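Local coordinates for protein Na-K-Cl cotransporter (PDB 3G40) that probably carries chloride together with a cation across the membrane as a symporter, this chain being its C-terminal cytoplasmic domain, at residues E73-Q76 with F81-W84; D122-I127 with L260-M265. One frame throughout, in Å; residues are numbered along the deposited sequence.

Contact 1: residues E73-Q76 with F81-W84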
ATOM      1  N   GLU A  73      -2.353  -9.347 -17.806  1.00 32.80           N
ATOM      2  CA  GLU A  73      -1.070  -9.982 -18.094  1.00 35.36           C
ATOM      3  C   GLU A  73      -0.151  -9.921 -16.868  1.00 38.64           C
ATOM      4  O   GLU A  73       0.628 -10.837 -16.608  1.00 38.98           O
ATOM      5  CB  GLU A  73      -0.402  -9.285 -19.288  1.00 36.72           C
ATOM      6  CG  GLU A  73       1.053  -9.662 -19.506  1.00 56.69           C
ATOM      7  CD  GLU A  73       1.227 -11.061 -20.076  1.00 89.12           C
ATOM      8  OE1 GLU A  73       0.359 -11.929 -19.829  1.00 98.32           O
ATOM      9  OE2 GLU A  73       2.240 -11.291 -20.774  1.00 99.53           O
ATOM     10  N   GLY A  74      -0.251  -8.840 -16.105  1.00 37.78           N
ATOM     11  CA  GLY A  74       0.568  -8.710 -14.904  1.00 36.92           C
ATOM     12  C   GLY A  74       0.254  -9.811 -13.904  1.00 35.38           C
ATOM     13  O   GLY A  74       1.160 -10.389 -13.314  1.00 37.05           O
ATOM     14  N   PHE A  75      -1.029 -10.105 -13.709  1.00 30.98           N
ATOM     15  CA  PHE A  75      -1.419 -11.180 -12.802  1.00 33.23           C
ATOM     16  C   PHE A  75      -0.793 -12.494 -13.233  1.00 40.47           C
ATOM     17  O   PHE A  75      -0.252 -13.238 -12.410  1.00 35.51           O
ATOM     18  CB  PHE A  75      -2.941 -11.306 -12.680  1.00 34.06           C
ATOM     19  CG  PHE A  75      -3.571 -10.306 -11.732  1.00 35.01           C
ATOM     20  CD1 PHE A  75      -4.405  -9.309 -12.213  1.00 33.81           C
ATOM     21  CD2 PHE A  75      -3.307 -10.354 -10.353  1.00 41.72           C
ATOM     22  CE1 PHE A  75      -4.992  -8.389 -11.361  1.00 37.22           C
ATOM     23  CE2 PHE A  75      -3.882  -9.428  -9.483  1.00 40.54           C
ATOM     24  CZ  PHE A  75      -4.721  -8.443  -9.980  1.00 40.50           C
ATOM     25  N   GLN A  76      -0.860 -12.773 -14.532  1.00 39.60           N
ATOM     26  CA  GLN A  76      -0.301 -14.002 -15.074  1.00 39.72           C
ATOM     27  C   GLN A  76       1.191 -14.102 -14.806  1.00 35.98           C
ATOM     28  O   GLN A  76       1.684 -15.172 -14.448  1.00 38.06           O
ATOM     29  CB  GLN A  76      -0.573 -14.119 -16.589  1.00 39.66           C
ATOM     30  CG  GLN A  76      -2.053 -14.279 -16.930  1.00 43.13           C
ATOM     31  CD  GLN A  76      -2.312 -14.557 -18.414  1.00 45.09           C
ATOM     32  OE1 GLN A  76      -1.686 -15.431 -19.024  1.00 42.74           O
ATOM     33  NE2 GLN A  76      -3.249 -13.820 -18.992  1.00 51.01           N
ATOM     34  N   PHE A  81      -3.884 -16.868 -12.493  1.00 34.21           N
ATOM     35  CA  PHE A  81      -4.584 -16.890 -13.786  1.00 36.23           C
ATOM     36  C   PHE A  81      -5.448 -15.639 -13.900  1.00 35.77           C
ATOM     37  O   PHE A  81      -5.928 -15.115 -12.889  1.00 36.69           O
ATOM     38  CB  PHE A  81      -5.439 -18.143 -13.891  1.00 36.65           C
ATOM     39  CG  PHE A  81      -4.644 -19.410 -13.911  1.00 42.37           C
ATOM     40  CD1 PHE A  81      -4.766 -20.341 -12.881  1.00 39.38           C
ATOM     41  CD2 PHE A  81      -3.766 -19.674 -14.956  1.00 42.66           C
ATOM     42  CE1 PHE A  81      -4.038 -21.514 -12.898  1.00 37.26           C
ATOM     43  CE2 PHE A  81      -3.029 -20.845 -14.984  1.00 47.49           C
ATOM     44  CZ  PHE A  81      -3.166 -21.773 -13.957  1.00 41.16           C
ATOM     45  N   SER A  82      -5.654 -15.149 -15.123  1.00 37.28           N
ATOM     46  CA  SER A  82      -6.397 -13.919 -15.258  1.00 35.63           C
ATOM     47  C   SER A  82      -7.048 -13.756 -16.629  1.00 34.36           C
ATOM     48  O   SER A  82      -6.553 -14.265 -17.642  1.00 35.21           O
ATOM     49  CB  SER A  82      -5.482 -12.719 -14.998  1.00 34.21           C
ATOM     50  OG  SER A  82      -6.254 -11.543 -14.857  1.00 37.85           O
ATOM     51  N   SER A  83      -8.147 -13.022 -16.641  1.00 36.48           N
ATOM     52  CA  SER A  83      -8.804 -12.659 -17.892  1.00 36.20           C
ATOM     53  C   SER A  83      -9.435 -11.286 -17.672  1.00 40.70           C
ATOM     54  O   SER A  83      -9.470 -10.783 -16.550  1.00 37.61           O
ATOM     55  CB  SER A  83      -9.868 -13.702 -18.241  1.00 40.63           C
ATOM     56  OG  SER A  83     -10.813 -13.820 -17.191  1.00 47.01           O
ATOM     57  N   TRP A  84      -9.909 -10.660 -18.739  1.00 37.50           N
ATOM     58  CA  TRP A  84     -10.501  -9.351 -18.596  1.00 39.01           C
ATOM     59  C   TRP A  84     -11.593  -9.210 -19.647  1.00 42.14           C
ATOM     60  O   TRP A  84     -11.565  -9.865 -20.691  1.00 39.07           O
ATOM     61  CB  TRP A  84      -9.436  -8.251 -18.774  1.00 37.08           C
ATOM     62  CG  TRP A  84      -8.796  -8.267 -20.127  1.00 36.60           C
ATOM     63  CD1 TRP A  84      -7.714  -9.003 -20.516  1.00 37.74           C
ATOM     64  CD2 TRP A  84      -9.206  -7.512 -21.281  1.00 40.32           C
ATOM     65  NE1 TRP A  84      -7.437  -8.762 -21.847  1.00 41.75           N
ATOM     66  CE2 TRP A  84      -8.334  -7.850 -22.336  1.00 43.35           C
ATOM     67  CE3 TRP A  84     -10.230  -6.593 -21.521  1.00 40.09           C
ATOM     68  CZ2 TRP A  84      -8.449  -7.292 -23.625  1.00 47.97           C
ATOM     69  CZ3 TRP A  84     -10.350  -6.043 -22.812  1.00 47.87           C
ATOM     70  CH2 TRP A  84      -9.456  -6.390 -23.833  1.00 44.36           C
TER

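Contact 2: residues D122-I127 with L260-M265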
ATOM      1  N   ASP A 122     -22.754   7.045  -1.368  1.00 71.55           N
ATOM      2  CA  ASP A 122     -23.630   7.239  -2.522  1.00 86.95           C
ATOM      3  C   ASP A 122     -24.067   5.939  -3.190  1.00 90.11           C
ATOM      4  O   ASP A 122     -25.044   5.923  -3.938  1.00 89.90           O
ATOM      5  CB  ASP A 122     -22.956   8.132  -3.569  1.00 94.04           C
ATOM      6  CG  ASP A 122     -22.607   9.508  -3.032  1.00103.49           C
ATOM      7  OD1 ASP A 122     -22.861   9.771  -1.837  1.00110.88           O
ATOM      8  OD2 ASP A 122     -22.072  10.327  -3.811  1.00 99.61           O
ATOM      9  N   ARG A 123     -23.347   4.855  -2.932  1.00 87.37           N
ATOM     10  CA  ARG A 123     -23.599   3.616  -3.656  1.00 87.16           C
ATOM     11  C   ARG A 123     -24.062   2.472  -2.775  1.00 79.45           C
ATOM     12  O   ARG A 123     -24.226   1.348  -3.251  1.00 74.45           O
ATOM     13  CB  ARG A 123     -22.342   3.184  -4.396  1.00 91.91           C
ATOM     14  CG  ARG A 123     -22.033   4.011  -5.612  1.00 95.37           C
ATOM     15  CD  ARG A 123     -20.740   3.545  -6.221  1.00 92.79           C
ATOM     16  NE  ARG A 123     -20.652   3.902  -7.626  1.00 93.12           N
ATOM     17  CZ  ARG A 123     -19.789   3.355  -8.471  1.00 86.79           C
ATOM     18  NH1 ARG A 123     -18.949   2.424  -8.043  1.00 74.01           N
ATOM     19  NH2 ARG A 123     -19.773   3.737  -9.742  1.00 94.53           N
ATOM     20  N   ASP A 124     -24.277   2.748  -1.496  1.00 72.16           N
ATOM     21  CA  ASP A 124     -24.552   1.673  -0.554  1.00 66.60           C
ATOM     22  C   ASP A 124     -25.710   0.782  -0.987  1.00 69.10           C
ATOM     23  O   ASP A 124     -25.655  -0.438  -0.831  1.00 70.33           O
ATOM     24  CB  ASP A 124     -24.757   2.217   0.860  1.00 68.24           C
ATOM     25  CG  ASP A 124     -23.452   2.659   1.497  1.00 71.56           C
ATOM     26  OD1 ASP A 124     -22.475   2.853   0.743  1.00 76.27           O
ATOM     27  OD2 ASP A 124     -23.394   2.804   2.735  1.00 75.80           O
ATOM     28  N   GLU A 125     -26.752   1.382  -1.549  1.00 73.91           N
ATOM     29  CA  GLU A 125     -27.908   0.588  -1.937  1.00 77.39           C
ATOM     30  C   GLU A 125     -27.588  -0.386  -3.072  1.00 68.09           C
ATOM     31  O   GLU A 125     -27.918  -1.570  -2.986  1.00 66.12           O
ATOM     32  CB  GLU A 125     -29.112   1.463  -2.280  1.00 86.28           C
ATOM     33  CG  GLU A 125     -30.409   0.716  -2.097  1.00101.28           C
ATOM     34  CD  GLU A 125     -30.400  -0.132  -0.830  1.00116.80           C
ATOM     35  OE1 GLU A 125     -30.200   0.432   0.269  1.00119.83           O
ATOM     36  OE2 GLU A 125     -30.597  -1.361  -0.931  1.00123.02           O
ATOM     37  N   GLU A 126     -26.945   0.106  -4.127  1.00 67.35           N
ATOM     38  CA  GLU A 126     -26.519  -0.764  -5.224  1.00 70.99           C
ATOM     39  C   GLU A 126     -25.579  -1.848  -4.703  1.00 63.09           C
ATOM     40  O   GLU A 126     -25.726  -3.027  -5.024  1.00 57.81           O
ATOM     41  CB  GLU A 126     -25.814   0.035  -6.319  1.00 80.48           C
ATOM     42  CG  GLU A 126     -26.729   0.913  -7.153  1.00 99.73           C
ATOM     43  CD  GLU A 126     -26.008   1.520  -8.343  1.00111.01           C
ATOM     44  OE1 GLU A 126     -24.769   1.370  -8.424  1.00110.67           O
ATOM     45  OE2 GLU A 126     -26.676   2.144  -9.196  1.00117.37           O
ATOM     46  N   ILE A 127     -24.609  -1.432  -3.896  1.00 62.78           N
ATOM     47  CA  ILE A 127     -23.653  -2.358  -3.305  1.00 60.31           C
ATOM     48  C   ILE A 127     -24.363  -3.467  -2.534  1.00 60.65           C
ATOM     49  O   ILE A 127     -24.073  -4.648  -2.721  1.00 64.36           O
ATOM     50  CB  ILE A 127     -22.648  -1.616  -2.403  1.00 62.12           C
ATOM     51  CG1 ILE A 127     -21.664  -0.825  -3.269  1.00 59.58           C
ATOM     52  CG2 ILE A 127     -21.909  -2.590  -1.495  1.00 62.99           C
ATOM     53  CD1 ILE A 127     -20.593  -0.113  -2.479  1.00 60.49           C
ATOM     54  N   LEU A 260     -21.835  -0.005   9.595  1.00 57.57           N
ATOM     55  CA  LEU A 260     -21.214  -0.770  10.659  1.00 59.51           C
ATOM     56  C   LEU A 260     -19.829  -1.222  10.193  1.00 56.36           C
ATOM     57  O   LEU A 260     -18.858  -1.154  10.944  1.00 48.97           O
ATOM     58  CB  LEU A 260     -22.089  -1.968  11.005  1.00 64.52           C
ATOM     59  CG  LEU A 260     -22.104  -2.414  12.464  1.00 75.22           C
ATOM     60  CD1 LEU A 260     -23.288  -3.336  12.723  1.00 76.82           C
ATOM     61  CD2 LEU A 260     -20.793  -3.088  12.826  1.00 75.93           C
ATOM     62  N   ALA A 261     -19.739  -1.665   8.940  1.00 54.74           N
ATOM     63  CA  ALA A 261     -18.462  -2.084   8.374  1.00 49.68           C
ATOM     64  C   ALA A 261     -17.469  -0.927   8.388  1.00 48.21           C
ATOM     65  O   ALA A 261     -16.319  -1.099   8.785  1.00 45.61           O
ATOM     66  CB  ALA A 261     -18.648  -2.624   6.947  1.00 49.20           C
ATOM     67  N   ARG A 262     -17.925   0.253   7.966  1.00 42.54           N
ATOM     68  CA  ARG A 262     -17.062   1.424   7.918  1.00 50.18           C
ATOM     69  C   ARG A 262     -16.602   1.789   9.318  1.00 54.18           C
ATOM     70  O   ARG A 262     -15.440   2.125   9.532  1.00 51.03           O
ATOM     71  CB  ARG A 262     -17.780   2.616   7.285  1.00 52.95           C
ATOM     72  CG  ARG A 262     -17.972   2.516   5.782  1.00 55.44           C
ATOM     73  CD  ARG A 262     -18.566   3.806   5.228  1.00 60.19           C
ATOM     74  NE  ARG A 262     -18.803   3.718   3.794  1.00 63.10           N
ATOM     75  CZ  ARG A 262     -19.947   3.313   3.251  1.00 64.40           C
ATOM     76  NH1 ARG A 262     -20.966   2.965   4.027  1.00 60.26           N
ATOM     77  NH2 ARG A 262     -20.069   3.261   1.931  1.00 59.54           N
ATOM     78  N   HIS A 263     -17.525   1.721  10.272  1.00 56.27           N
ATOM     79  CA  HIS A 263     -17.222   2.054  11.655  1.00 54.95           C
ATOM     80  C   HIS A 263     -16.157   1.137  12.249  1.00 49.36           C
ATOM     81  O   HIS A 263     -15.307   1.579  13.022  1.00 51.20           O
ATOM     82  CB  HIS A 263     -18.490   2.005  12.514  1.00 59.35           C
ATOM     83  CG  HIS A 263     -18.235   2.224  13.974  1.00 77.34           C
ATOM     84  ND1 HIS A 263     -17.854   3.445  14.488  1.00 85.97           N
ATOM     85  CD2 HIS A 263     -18.304   1.376  15.028  1.00 81.40           C
ATOM     86  CE1 HIS A 263     -17.699   3.341  15.797  1.00 84.59           C
ATOM     87  NE2 HIS A 263     -17.967   2.096  16.149  1.00 83.90           N
ATOM     88  N   LEU A 264     -16.212  -0.145  11.907  1.00 43.61           N
ATOM     89  CA  LEU A 264     -15.224  -1.086  12.420  1.00 44.45           C
ATOM     90  C   LEU A 264     -13.829  -0.717  11.924  1.00 44.08           C
ATOM     91  O   LEU A 264     -12.854  -0.759  12.680  1.00 40.95           O
ATOM     92  CB  LEU A 264     -15.593  -2.528  12.046  1.00 42.97           C
ATOM     93  CG  LEU A 264     -16.673  -3.181  12.924  1.00 43.91           C
ATOM     94  CD1 LEU A 264     -17.217  -4.471  12.302  1.00 40.88           C
ATOM     95  CD2 LEU A 264     -16.172  -3.436  14.352  1.00 42.43           C
ATOM     96  N   MET A 265     -13.736  -0.332  10.652  1.00 41.67           N
ATOM     97  CA  MET A 265     -12.443   0.001  10.087  1.00 37.48           C
ATOM     98  C   MET A 265     -11.873   1.258  10.739  1.00 42.01           C
ATOM     99  O   MET A 265     -10.686   1.325  11.042  1.00 40.02           O
ATOM    100  CB  MET A 265     -12.529   0.156   8.558  1.00 35.99           C
ATOM    101  CG  MET A 265     -11.208   0.594   7.949  1.00 45.42           C
ATOM    102  SD  MET A 265     -11.186   2.372   7.685  1.00 62.62           S
ATOM    103  CE  MET A 265     -12.254   2.465   6.258  1.00 50.31           C
TER

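Contact 1: residues E73-Q76 with F81-W84
Phe-75 and Gln-76, in the last turn of helix 64-77, lie against Ser-82 of strand 81-86; the backbones come closest where the CA atoms of Gln-76 and Phe-81 stand 5.3 Å apart. This is the helix-to-strand turn of a beta-alpha-beta crossover, since strand 49-54 runs parallel beside strand 81-86 and helix 64-77 joins the two. Ser-82 is the centre: its CB meets Phe-75 CB at 3.7 Å, and its OG sits 3.9 Å from Phe-75 CD1, approaching the ring obliquely. Phe-75 has CG anti to its carbonyl carbon (chi1 -81°), which leads the end of the ring away from residues 81-84; it stacks on Phe-37 and touches Val-50. Gln-76 runs extended alongside the strand, with CG 4.1 Å from Ser-82 N. Its amide NE2 stops 3.6 Å from Ser-82 O, a polar approach too long to count as a bond. The hydroxyl of Ser-82 has its own partners, Val-50 O on the neighbouring strand and Ser-72 OG on the helix, both hydrogen-bonded. The 177 Å² buried here is therefore held by van der Waals packing, while the polar grip on Ser-82 comes from residues beside the contact, linking the helix to both strands through one small side chain.

Contact 2: residues D122-I127 with L260-M265
Asp-124 and Arg-262 join two helices of the alpha/beta fold through a bidentate, end-on salt bridge. Asp-124 lies in the first turn of helix 124-136 and Arg-262 within helix 258-268. Their CA atoms are 11.3 Å apart, so between residues 122-127 and 260-265 the gap is spanned by side chains; Asp-124 and Ile-127 also touch Leu-258 at the start of the second helix. The tight part is small, 90 Å² in all, but exact. Carboxylate and guanidinium come from opposite directions and meet with their planes only 6° apart. Arg-262 NH2 donates to Asp-124 OD1 over 2.7 Å in a nearly straight bond (166°), and both carboxylate oxygens accept through their syn lone pairs. Arg-262 reaches this far because its chain is extended from CG to NE. Both charged residues are buried, and further partners steady the arginine: NE bonds to Pro-118 O, and NH1 makes a salt bridge to Asp-259. Replacing Asp-124 by an alanine is likely to leave Arg-262 NH1 and NH2 without this carboxylate and the buried guanidinium with less compensating charge, Asp-259 remaining as a partner of NH1. Packing is loose beyond this pair: Glu-125, salt-bridged to Arg-128 of its own helix, and His-263 are solvent-exposed, and each side chain stays more than 10 Å from the opposite segment. The second bond of the pair runs from Arg-262 NH1 to Asp-124 OD2, 2.8 Å long.

In the fold
From the N terminus the chain lays down strand 22-27, helix 30-44 and strand 49-54 before helix 64-77 leads into contact 1, which closes a connection of four residues at the edge of the sheet as counted within this chain. After strand 112-116, contact 2 opens at residues 122-127 and closes at 260-265, with 132 residues in between. The two are in series, neither nested nor crossed, with centres 29 Å apart. Contact 1 is local to the first half of this cytoplasmic domain, whereas contact 2 joins the first half to the second. It does so beside the middle of the sheet, where strand 140-145, which follows helix 124-136, runs antiparallel to strand 271-276, which follows helix 258-268.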